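Local coordinates for protein ofchtiv-allosamidin (Ostrinia furnacalis, PDB 6JMB) that probably hydrolyses the beta-1,4-glycosidic bonds of chitin, as a group IV insect chitinase of glycoside hydrolase family 18, at residues 297-302 with 312-317; 251-256 with 271-276; 211-216 with 262-267; 285-290 with 347-352. All coordinates share one frame; numbering follows the deposited sequence.

Interaction 1 of 4, residues 297-302 with 312-317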
# COMPACT_ATOMS: atom_id res chain seq x y z
N SER A 297 -28.86 -7.33 -3.92
CA SER A 297 -28.76 -8.78 -4.12
C SER A 297 -28.47 -9.18 -5.57
O SER A 297 -28.11 -10.34 -5.80
CB SER A 297 -30.02 -9.49 -3.63
OG SER A 297 -31.15 -9.12 -4.41
N SER A 298 -28.61 -8.26 -6.53
CA SER A 298 -28.45 -8.63 -7.94
C SER A 298 -27.00 -8.87 -8.34
O SER A 298 -26.76 -9.49 -9.38
CB SER A 298 -29.08 -7.58 -8.85
OG SER A 298 -30.47 -7.51 -8.65
N TRP A 299 -26.03 -8.40 -7.55
CA TRP A 299 -24.63 -8.67 -7.85
C TRP A 299 -24.37 -10.17 -7.81
O TRP A 299 -24.95 -10.90 -7.00
CB TRP A 299 -23.73 -8.00 -6.80
CG TRP A 299 -23.63 -6.51 -6.94
CD1 TRP A 299 -24.44 -5.58 -6.36
CD2 TRP A 299 -22.64 -5.78 -7.68
NE1 TRP A 299 -24.03 -4.31 -6.70
CE2 TRP A 299 -22.92 -4.41 -7.51
CE3 TRP A 299 -21.55 -6.15 -8.47
CZ2 TRP A 299 -22.15 -3.41 -8.10
CZ3 TRP A 299 -20.78 -5.15 -9.05
CH2 TRP A 299 -21.09 -3.80 -8.86
N THR A 300 -23.50 -10.63 -8.70
CA THR A 300 -22.99 -12.00 -8.66
C THR A 300 -21.57 -11.93 -8.14
O THR A 300 -20.73 -11.22 -8.72
CB THR A 300 -23.01 -12.63 -10.05
OG1 THR A 300 -24.35 -12.68 -10.54
CG2 THR A 300 -22.45 -14.04 -9.99
N VAL A 301 -21.29 -12.64 -7.06
CA VAL A 301 -19.95 -12.74 -6.50
C VAL A 301 -19.42 -14.13 -6.80
O VAL A 301 -20.09 -15.13 -6.54
CB VAL A 301 -19.94 -12.47 -4.98
CG1 VAL A 301 -18.51 -12.57 -4.44
CG2 VAL A 301 -20.53 -11.10 -4.69
N GLN A 302 -18.22 -14.19 -7.38
CA GLN A 302 -17.58 -15.45 -7.69
C GLN A 302 -16.16 -15.45 -7.13
O GLN A 302 -15.56 -14.40 -6.89
CB GLN A 302 -17.58 -15.74 -9.20
CG GLN A 302 -18.95 -16.18 -9.73
CD GLN A 302 -18.99 -16.33 -11.23
OE1 GLN A 302 -18.16 -15.77 -11.96
NE2 GLN A 302 -19.97 -17.08 -11.72
N ALA A 312 -16.83 -9.53 -8.57
CA ALA A 312 -18.27 -9.37 -8.60
C ALA A 312 -18.67 -8.64 -9.88
O ALA A 312 -17.92 -7.81 -10.40
CB ALA A 312 -18.78 -8.60 -7.38
N PHE A 313 -19.86 -8.96 -10.38
CA PHE A 313 -20.34 -8.27 -11.56
C PHE A 313 -21.84 -8.04 -11.48
O PHE A 313 -22.57 -8.78 -10.81
CB PHE A 313 -19.96 -8.98 -12.88
CG PHE A 313 -20.38 -10.41 -12.95
CD1 PHE A 313 -21.64 -10.74 -13.42
CD2 PHE A 313 -19.52 -11.42 -12.57
CE1 PHE A 313 -22.04 -12.06 -13.50
CE2 PHE A 313 -19.91 -12.75 -12.64
CZ PHE A 313 -21.17 -13.07 -13.11
N LEU A 314 -22.28 -6.99 -12.16
CA LEU A 314 -23.70 -6.65 -12.26
C LEU A 314 -23.83 -5.83 -13.53
O LEU A 314 -23.38 -4.68 -13.57
CB LEU A 314 -24.14 -5.85 -11.04
CG LEU A 314 -25.59 -5.35 -11.07
CD1 LEU A 314 -26.55 -6.50 -11.32
CD2 LEU A 314 -25.92 -4.65 -9.76
N ASP A 315 -24.42 -6.44 -14.57
CA ASP A 315 -24.51 -5.79 -15.87
C ASP A 315 -23.13 -5.30 -16.31
O ASP A 315 -22.20 -6.11 -16.42
CB ASP A 315 -25.56 -4.68 -15.86
CG ASP A 315 -26.95 -5.20 -15.61
OD1 ASP A 315 -27.25 -6.32 -16.05
OD2 ASP A 315 -27.75 -4.47 -14.97
N TYR A 316 -22.96 -4.00 -16.56
CA TYR A 316 -21.68 -3.51 -17.04
C TYR A 316 -20.59 -3.48 -15.96
O TYR A 316 -19.41 -3.39 -16.30
CB TYR A 316 -21.83 -2.14 -17.69
CG TYR A 316 -22.32 -2.23 -19.12
CD1 TYR A 316 -21.42 -2.46 -20.15
CD2 TYR A 316 -23.66 -2.10 -19.44
CE1 TYR A 316 -21.83 -2.56 -21.46
CE2 TYR A 316 -24.09 -2.20 -20.75
CZ TYR A 316 -23.17 -2.43 -21.76
OH TYR A 316 -23.57 -2.53 -23.07
N ASN A 317 -20.95 -3.57 -14.69
CA ASN A 317 -19.97 -3.43 -13.62
C ASN A 317 -19.21 -4.73 -13.41
O ASN A 317 -19.82 -5.80 -13.32
CB ASN A 317 -20.67 -3.11 -12.30
CG ASN A 317 -21.39 -1.81 -12.34
OD1 ASN A 317 -20.78 -0.75 -12.35
ND2 ASN A 317 -22.72 -1.88 -12.37
O HOH W 1 -25.07 -10.07 -11.41
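W299 and L314 meet at the apolar centre of this contact. The leucine CG stands anti to its own backbone N (chi1 176°), and the next torsion then carries CD2 over the indole, 3.7 Å from the centroid of the five-membered ring of W299. It lies only 13° off the ring normal, a true CH-pi contact over the face. L314 CB presses on the same face of the indole, offset toward the rim, and N317 CB approaches W299 CH2 to 3.5 Å from an oblique direction. Beyond the hairpin, F289 of helix 286-295 meets the indole edge-to-face. An alanine in place of W299 would probably leave L314 CD2 and N317 CB without the flat group they lean on and open a gap between hairpin and helix.

Among the side chains that point to the other surface of the two strands, T300 CB sits over the F313 ring, 3.8 Å from its centroid. Q302 OE1 reaches the ring edge in plane, 3.6 Å from F313 CE2.

The polar rim is mainly backbone. T300 N donates to F313 O at 3.0 Å and almost perfectly straight (178°), while F313 N returns a bond of 2.9 Å to T300 O. A water receives the T300 OG1 proton at 2.8 Å and donates to S298 O and F313 O. L314 O is gripped by both N317 N and N317 ND2 in a type II' turn. The whole is an antiparallel beta hairpin of the kind found in the alpha+beta insertion domain of many family 18 chitinases.

Interaction 2 of 4, residues 251-256 with 271-276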
# COMPACT_ATOMS: atom_id res chain seq x y z
N GLY A 251 -10.80 -2.23 -3.70
CA GLY A 251 -10.90 -2.96 -4.95
C GLY A 251 -10.83 -2.00 -6.12
O GLY A 251 -10.81 -0.78 -5.96
N ARG A 252 -10.80 -2.58 -7.32
CA ARG A 252 -10.75 -1.79 -8.55
C ARG A 252 -11.91 -2.19 -9.45
O ARG A 252 -12.35 -3.35 -9.46
CB ARG A 252 -9.39 -1.92 -9.25
CG ARG A 252 -8.28 -1.32 -8.40
CD ARG A 252 -6.97 -1.14 -9.17
NE ARG A 252 -6.05 -0.29 -8.41
CZ ARG A 252 -6.13 1.04 -8.36
NH1 ARG A 252 -7.07 1.68 -9.04
NH2 ARG A 252 -5.25 1.73 -7.63
N THR A 253 -12.43 -1.21 -10.20
CA THR A 253 -13.72 -1.34 -10.87
C THR A 253 -13.59 -1.04 -12.35
O THR A 253 -12.80 -0.18 -12.77
CB THR A 253 -14.79 -0.43 -10.24
OG1 THR A 253 -14.54 0.92 -10.61
CG2 THR A 253 -14.79 -0.54 -8.71
N PHE A 254 -14.39 -1.76 -13.14
CA PHE A 254 -14.30 -1.76 -14.59
C PHE A 254 -15.70 -1.67 -15.19
O PHE A 254 -16.69 -2.06 -14.56
CB PHE A 254 -13.71 -3.09 -15.11
CG PHE A 254 -12.31 -3.39 -14.64
CD1 PHE A 254 -12.07 -3.81 -13.34
CD2 PHE A 254 -11.24 -3.31 -15.53
CE1 PHE A 254 -10.77 -4.12 -12.92
CE2 PHE A 254 -9.95 -3.62 -15.12
CZ PHE A 254 -9.72 -4.02 -13.81
N GLN A 255 -15.76 -1.16 -16.42
CA GLN A 255 -16.94 -1.21 -17.27
C GLN A 255 -16.68 -2.28 -18.32
O GLN A 255 -15.79 -2.12 -19.16
CB GLN A 255 -17.17 0.14 -17.94
CG GLN A 255 -18.36 0.18 -18.88
CD GLN A 255 -18.41 1.44 -19.73
OE1 GLN A 255 -17.39 2.05 -20.02
NE2 GLN A 255 -19.62 1.83 -20.13
N LEU A 256 -17.44 -3.37 -18.28
CA LEU A 256 -17.26 -4.44 -19.25
C LEU A 256 -17.58 -3.96 -20.66
O LEU A 256 -18.46 -3.12 -20.87
CB LEU A 256 -18.17 -5.62 -18.91
CG LEU A 256 -17.80 -6.39 -17.64
CD1 LEU A 256 -18.95 -7.31 -17.24
CD2 LEU A 256 -16.51 -7.18 -17.85
N ALA A 271 -12.83 2.53 -16.71
CA ALA A 271 -13.11 2.50 -15.28
C ALA A 271 -14.60 2.34 -15.02
O ALA A 271 -15.45 2.80 -15.80
CB ALA A 271 -12.58 3.76 -14.61
N GLY A 272 -14.91 1.69 -13.91
CA GLY A 272 -16.26 1.39 -13.50
C GLY A 272 -16.75 2.30 -12.40
O GLY A 272 -16.44 3.50 -12.34
N LEU A 273 -17.53 1.73 -11.49
CA LEU A 273 -18.20 2.54 -10.49
C LEU A 273 -17.22 3.14 -9.49
O LEU A 273 -16.06 2.71 -9.36
CB LEU A 273 -19.31 1.74 -9.78
CG LEU A 273 -18.99 0.56 -8.84
CD1 LEU A 273 -18.44 0.98 -7.47
CD2 LEU A 273 -20.28 -0.22 -8.67
N ALA A 274 -17.71 4.13 -8.77
CA ALA A 274 -17.00 4.79 -7.69
C ALA A 274 -17.76 4.53 -6.39
O ALA A 274 -18.96 4.30 -6.40
CB ALA A 274 -16.95 6.30 -7.92
N GLY A 275 -17.03 4.55 -5.29
CA GLY A 275 -17.65 4.49 -3.99
C GLY A 275 -18.28 5.82 -3.64
O GLY A 275 -17.84 6.87 -4.12
N PRO A 276 -19.31 5.81 -2.79
CA PRO A 276 -19.98 7.08 -2.44
C PRO A 276 -19.09 8.06 -1.69
O PRO A 276 -19.34 9.27 -1.75
CB PRO A 276 -21.18 6.64 -1.58
CG PRO A 276 -21.11 5.16 -1.45
CD PRO A 276 -19.85 4.65 -2.06
O HOH W 2 -17.95 -1.09 -12.05
O HOH W 3 -15.74 3.51 -18.40
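The outer end of barrel strand 243-256, which runs on beyond its parallel neighbours, is met through T253 and F254 by the loop 271-276. T253 does most of the joining. Its OG1 lies between the backbone N and the carbonyl carbon (chi1 74°), and from there it donates to L273 O at 2.7 Å, in the carbonyl plane and on a lone pair. The same OG1 is weakly bonded by G282 N. The backbone T253 O takes a weak bond of 3.0 Å from G272 N. The T253 and L273 side chains cross at about a right angle, T253 CG2 touching L273 CD1 at 4.1 Å.

G272 comes close against the strand, its CA 3.5 Å from F254 C; a CB at this position would clash with F254 O. Two waters extend the join. One donates to F254 O and accepts from L273 N at 2.9 Å; the other donates to Q255 OE1 and to A271 O. Q255 OE1 is further tied to N269 ND2, which helps to fix its rotation.

F254 and A271 form an antiparallel non-hydrogen-bonded bridge with diverging side chains, by which the loop after strand 268-269 is fastened to the long strand of a family 18 TIM barrel.

Interaction 3 of 4, residues 211-216 with 262-267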
# COMPACT_ATOMS: atom_id res chain seq x y z
N ILE A 211 -1.72 -17.41 -10.72
CA ILE A 211 -2.32 -17.26 -12.05
C ILE A 211 -3.83 -17.02 -11.92
O ILE A 211 -4.47 -17.53 -10.99
CB ILE A 211 -2.01 -18.48 -12.93
CG1 ILE A 211 -2.35 -18.21 -14.40
CG2 ILE A 211 -2.74 -19.73 -12.43
CD1 ILE A 211 -1.73 -19.24 -15.34
N SER A 212 -4.39 -16.23 -12.83
CA SER A 212 -5.81 -15.88 -12.84
C SER A 212 -6.52 -16.58 -13.99
O SER A 212 -5.91 -16.97 -14.99
CB SER A 212 -5.99 -14.37 -13.00
OG SER A 212 -5.36 -13.67 -11.94
N GLU A 213 -7.84 -16.71 -13.84
CA GLU A 213 -8.67 -17.19 -14.94
C GLU A 213 -8.42 -16.35 -16.18
O GLU A 213 -8.35 -15.12 -16.12
CB GLU A 213 -10.16 -17.09 -14.56
CG GLU A 213 -10.61 -18.13 -13.54
CD GLU A 213 -12.02 -17.89 -13.04
OE1 GLU A 213 -12.75 -17.07 -13.64
OE2 GLU A 213 -12.42 -18.52 -12.04
N GLY A 214 -8.28 -17.02 -17.32
CA GLY A 214 -8.08 -16.35 -18.58
C GLY A 214 -6.65 -16.04 -18.94
O GLY A 214 -6.41 -15.48 -20.02
N GLU A 215 -5.69 -16.39 -18.09
CA GLU A 215 -4.28 -16.17 -18.37
C GLU A 215 -3.63 -17.45 -18.89
O GLU A 215 -4.06 -18.56 -18.57
CB GLU A 215 -3.54 -15.70 -17.12
CG GLU A 215 -3.94 -14.31 -16.67
CD GLU A 215 -3.10 -13.80 -15.52
OE1 GLU A 215 -2.85 -14.57 -14.57
OE2 GLU A 215 -2.68 -12.62 -15.58
N SER A 216 -2.59 -17.28 -19.70
CA SER A 216 -1.82 -18.41 -20.18
C SER A 216 -0.79 -18.83 -19.15
O SER A 216 -0.19 -17.99 -18.47
CB SER A 216 -1.11 -18.04 -21.49
OG SER A 216 -0.11 -18.99 -21.80
N ASN A 262 -17.92 -11.92 -18.59
CA ASN A 262 -17.70 -11.30 -17.28
C ASN A 262 -16.71 -12.07 -16.42
O ASN A 262 -16.66 -11.87 -15.20
CB ASN A 262 -19.04 -11.12 -16.56
CG ASN A 262 -19.90 -12.38 -16.62
OD1 ASN A 262 -19.40 -13.49 -16.44
ND2 ASN A 262 -21.19 -12.21 -16.89
N ALA A 263 -15.92 -12.96 -17.02
CA ALA A 263 -14.84 -13.60 -16.31
C ALA A 263 -13.70 -12.60 -16.11
O ALA A 263 -13.66 -11.55 -16.75
CB ALA A 263 -14.35 -14.80 -17.12
N PRO A 264 -12.75 -12.91 -15.23
CA PRO A 264 -11.48 -12.18 -15.27
C PRO A 264 -10.90 -12.29 -16.67
O PRO A 264 -11.15 -13.26 -17.39
CB PRO A 264 -10.61 -12.93 -14.24
CG PRO A 264 -11.59 -13.64 -13.35
CD PRO A 264 -12.74 -14.00 -14.24
N ASN A 265 -10.15 -11.26 -17.07
CA ASN A 265 -9.54 -11.18 -18.39
C ASN A 265 -10.56 -11.07 -19.52
O ASN A 265 -10.31 -11.55 -20.64
CB ASN A 265 -8.50 -12.27 -18.62
CG ASN A 265 -7.22 -11.98 -17.89
OD1 ASN A 265 -6.48 -11.08 -18.27
ND2 ASN A 265 -6.99 -12.70 -16.80
N SER A 266 -11.69 -10.43 -19.25
CA SER A 266 -12.68 -10.10 -20.26
C SER A 266 -12.49 -8.65 -20.70
O SER A 266 -12.19 -7.78 -19.87
CB SER A 266 -14.08 -10.23 -19.68
OG SER A 266 -14.33 -11.55 -19.23
N PRO A 267 -12.69 -8.37 -21.98
CA PRO A 267 -12.56 -7.00 -22.48
C PRO A 267 -13.31 -5.98 -21.63
O PRO A 267 -14.46 -6.19 -21.22
CB PRO A 267 -13.13 -7.09 -23.90
CG PRO A 267 -12.80 -8.48 -24.32
CD PRO A 267 -12.93 -9.33 -23.07
O HOH W 4 -4.94 -11.08 -15.29
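E213 and G214 meet P264 and N265 at the corners of two type II beta turns, S212 to E215 and A263 to S266, each in a loop that follows a barrel strand of the family 18 fold. Both turns have the usual build: P264 and E213 hold the second positions, and N265 and G214 the third, where positive phi is needed. At G214 a side chain would strike both its own backbone and N265 CB.

Van der Waals contact is carried by E213 and the pyrrolidine ring. The glutamate crosses the proline obliquely, with CB 3.9 Å from P264 CG. Its OE1 comes as close as 3.1 Å to P264 CD, a contact and not a hydrogen bond.

A single direct hydrogen bond links the turns: N265 ND2 donates to E213 O at 2.9 Å (162°). N265 CG stands anti to its carbonyl carbon (chi1 -76°), the amide beyond bringing ND2 to E213 O. The acceptor lies in the amide plane of N265, whereas the donor is tilted 22° from the carbonyl plane. Within the turns, S212 N gives a bond of 2.9 Å to E215 OE1 on its anti side, and S266 OG donates to A263 O at 2.6 Å. T203 OG1 also bonds to A263 O, and E213 N reaches D304 OD2, which ties the first turn to strand 300-304.

N265 ND2 also donates to one water at 3.0 Å, and that water gives a weak bond to E215 OE2. The amide nitrogen thus has two acceptors, and E215 CG packs beside it, 3.5 Å from ND2.

Interaction 4 of 4, residues 285-290 with 347-352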
# COMPACT_ATOMS: atom_id res chain seq x y z
N GLY A 285 -13.50 1.42 -1.86
CA GLY A 285 -13.03 0.87 -0.60
C GLY A 285 -13.78 -0.40 -0.24
O GLY A 285 -14.92 -0.61 -0.64
N TYR A 286 -13.12 -1.28 0.52
CA TYR A 286 -13.82 -2.47 1.00
C TYR A 286 -15.06 -2.09 1.80
O TYR A 286 -16.11 -2.72 1.65
CB TYR A 286 -12.90 -3.38 1.83
CG TYR A 286 -13.66 -4.55 2.40
CD1 TYR A 286 -14.00 -5.64 1.59
CD2 TYR A 286 -14.11 -4.55 3.72
CE1 TYR A 286 -14.72 -6.71 2.10
CE2 TYR A 286 -14.84 -5.61 4.23
CZ TYR A 286 -15.14 -6.69 3.42
OH TYR A 286 -15.87 -7.75 3.91
N ASN A 287 -14.96 -1.06 2.66
CA ASN A 287 -16.13 -0.61 3.41
C ASN A 287 -17.28 -0.27 2.48
O ASN A 287 -18.43 -0.65 2.74
CB ASN A 287 -15.77 0.59 4.31
CG ASN A 287 -15.32 1.82 3.52
OD1 ASN A 287 -14.57 1.73 2.55
ND2 ASN A 287 -15.78 2.99 3.97
N GLU A 288 -16.98 0.41 1.38
CA GLU A 288 -18.02 0.80 0.44
C GLU A 288 -18.56 -0.40 -0.32
O GLU A 288 -19.77 -0.52 -0.50
CB GLU A 288 -17.46 1.83 -0.54
CG GLU A 288 -17.03 3.13 0.13
CD GLU A 288 -16.30 4.05 -0.81
OE1 GLU A 288 -15.33 3.60 -1.47
OE2 GLU A 288 -16.69 5.23 -0.90
N PHE A 289 -17.68 -1.30 -0.75
CA PHE A 289 -18.15 -2.37 -1.62
C PHE A 289 -18.84 -3.49 -0.85
O PHE A 289 -19.82 -4.07 -1.35
CB PHE A 289 -17.05 -2.91 -2.52
CG PHE A 289 -17.59 -3.66 -3.70
CD1 PHE A 289 -18.44 -3.02 -4.59
CD2 PHE A 289 -17.30 -5.01 -3.90
CE1 PHE A 289 -18.99 -3.70 -5.67
CE2 PHE A 289 -17.84 -5.70 -4.99
CZ PHE A 289 -18.68 -5.03 -5.87
N CYS A 290 -18.36 -3.82 0.35
CA CYS A 290 -19.07 -4.81 1.13
C CYS A 290 -20.49 -4.35 1.43
O CYS A 290 -21.43 -5.14 1.42
CB CYS A 290 -18.30 -5.18 2.41
SG CYS A 290 -18.27 -3.99 3.79
N ILE A 347 -5.98 1.73 6.08
CA ILE A 347 -6.86 1.36 7.19
C ILE A 347 -8.24 1.99 7.05
O ILE A 347 -9.24 1.41 7.49
CB ILE A 347 -6.18 1.70 8.53
CG1 ILE A 347 -6.94 1.09 9.71
CG2 ILE A 347 -5.99 3.21 8.69
CD1 ILE A 347 -6.20 1.19 11.04
N GLU A 348 -8.33 3.16 6.42
CA GLU A 348 -9.57 3.92 6.40
C GLU A 348 -10.64 3.31 5.50
O GLU A 348 -11.77 3.82 5.50
CB GLU A 348 -9.29 5.37 6.01
CG GLU A 348 -8.87 5.56 4.57
CD GLU A 348 -7.37 5.46 4.36
OE1 GLU A 348 -6.64 5.12 5.31
OE2 GLU A 348 -6.93 5.72 3.22
N THR A 349 -10.34 2.25 4.75
CA THR A 349 -11.37 1.58 3.96
C THR A 349 -11.62 0.14 4.40
O THR A 349 -12.31 -0.60 3.68
CB THR A 349 -11.12 1.66 2.45
OG1 THR A 349 -9.89 0.99 2.13
CG2 THR A 349 -11.05 3.11 1.98
N ASP A 350 -11.07 -0.30 5.53
CA ASP A 350 -11.65 -1.47 6.16
C ASP A 350 -13.10 -1.12 6.53
O ASP A 350 -13.50 0.05 6.52
CB ASP A 350 -10.85 -1.84 7.42
CG ASP A 350 -10.96 -3.32 7.80
OD1 ASP A 350 -11.84 -4.05 7.28
OD2 ASP A 350 -10.15 -3.76 8.64
N ASP A 351 -13.89 -2.15 6.84
CA ASP A 351 -15.23 -1.91 7.37
C ASP A 351 -15.10 -1.51 8.84
O ASP A 351 -15.39 -2.26 9.77
CB ASP A 351 -16.12 -3.13 7.16
CG ASP A 351 -17.55 -2.90 7.60
OD1 ASP A 351 -18.01 -1.73 7.63
OD2 ASP A 351 -18.23 -3.90 7.92
N PHE A 352 -14.62 -0.28 9.03
CA PHE A 352 -14.25 0.17 10.37
C PHE A 352 -15.46 0.34 11.28
O PHE A 352 -15.33 0.20 12.50
CB PHE A 352 -13.34 1.41 10.33
CG PHE A 352 -13.95 2.64 9.69
CD1 PHE A 352 -14.00 2.77 8.31
CD2 PHE A 352 -14.41 3.69 10.47
CE1 PHE A 352 -14.53 3.92 7.72
CE2 PHE A 352 -14.94 4.83 9.89
CZ PHE A 352 -15.00 4.95 8.51
O HOH W 5 -19.33 -0.55 5.35
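N287 carries CG between its backbone N and carbonyl carbon (chi1 63°), and the next torsion turns the amide, with OD1 3.5 Å from T349 CB. D351 holds CG anti to the backbone N (chi1 -176°), and that atom lies 4.0 Å from C290 SG. The N287 and F352 side chains lie side by side, pointing the same way, with N287 ND2 4.1 Å from F352 CE1. At the foot of the asparagine, N287 CB lies 3.2 Å from D350 O.

The contact sets the start of helix 286-295 against the loop that follows barrel strand 341-345 and includes the short 3-10 segment 347-349. G285 is the N-cap, and its N donates to E288 OE1 at 2.9 Å, the half of a capping box open to a residue without a side chain. In the first turn, N287 N donates to T349 O at 2.9 Å, tilted 33° from the carbonyl plane, so the carbonyl at the end of the 3-10 segment serves a helix N-H. G285 CA packs on T349 CB, where a CB of its own would clash. An alanine at N287 would probably open a gap beside T349 CB and the F352 ring, since the amide that fills it would be gone.

Y286 turns its ring edge to the loop, with D351 N in the ring plane. D351, the centre of an inverse gamma turn, accepts from L355 N and C356 N, while C290 is bonded to C356 in a disulfide. One water donates to N287 O and, at 2.9 Å, to D351 OD1.

Overall arrangement
Along the chain, interaction 3 opens first, and its segments alternate with those of interaction 2; interaction 1 falls wholly between the two halves of interaction 4. Strand 243-256 and helix 286-295 link interactions 1, 2 and 4, and L256 packs on N262 to bring in interaction 3. Interactions 1 and 2, centres about 12 Å apart, join where Y316 O probably bonds to L256 N and W299 packs on L273. F289 links interaction 4 to interaction 1, and E288 meets G275 and P276 of interaction 2. Interactions 3 and 4 do not touch. Interaction 1 lies within the probable insertion between strands 243-256 and 341-345, whereas interactions 2 to 4 join that region to barrel strands and their loops; the barrel's pocket holds allosamidin.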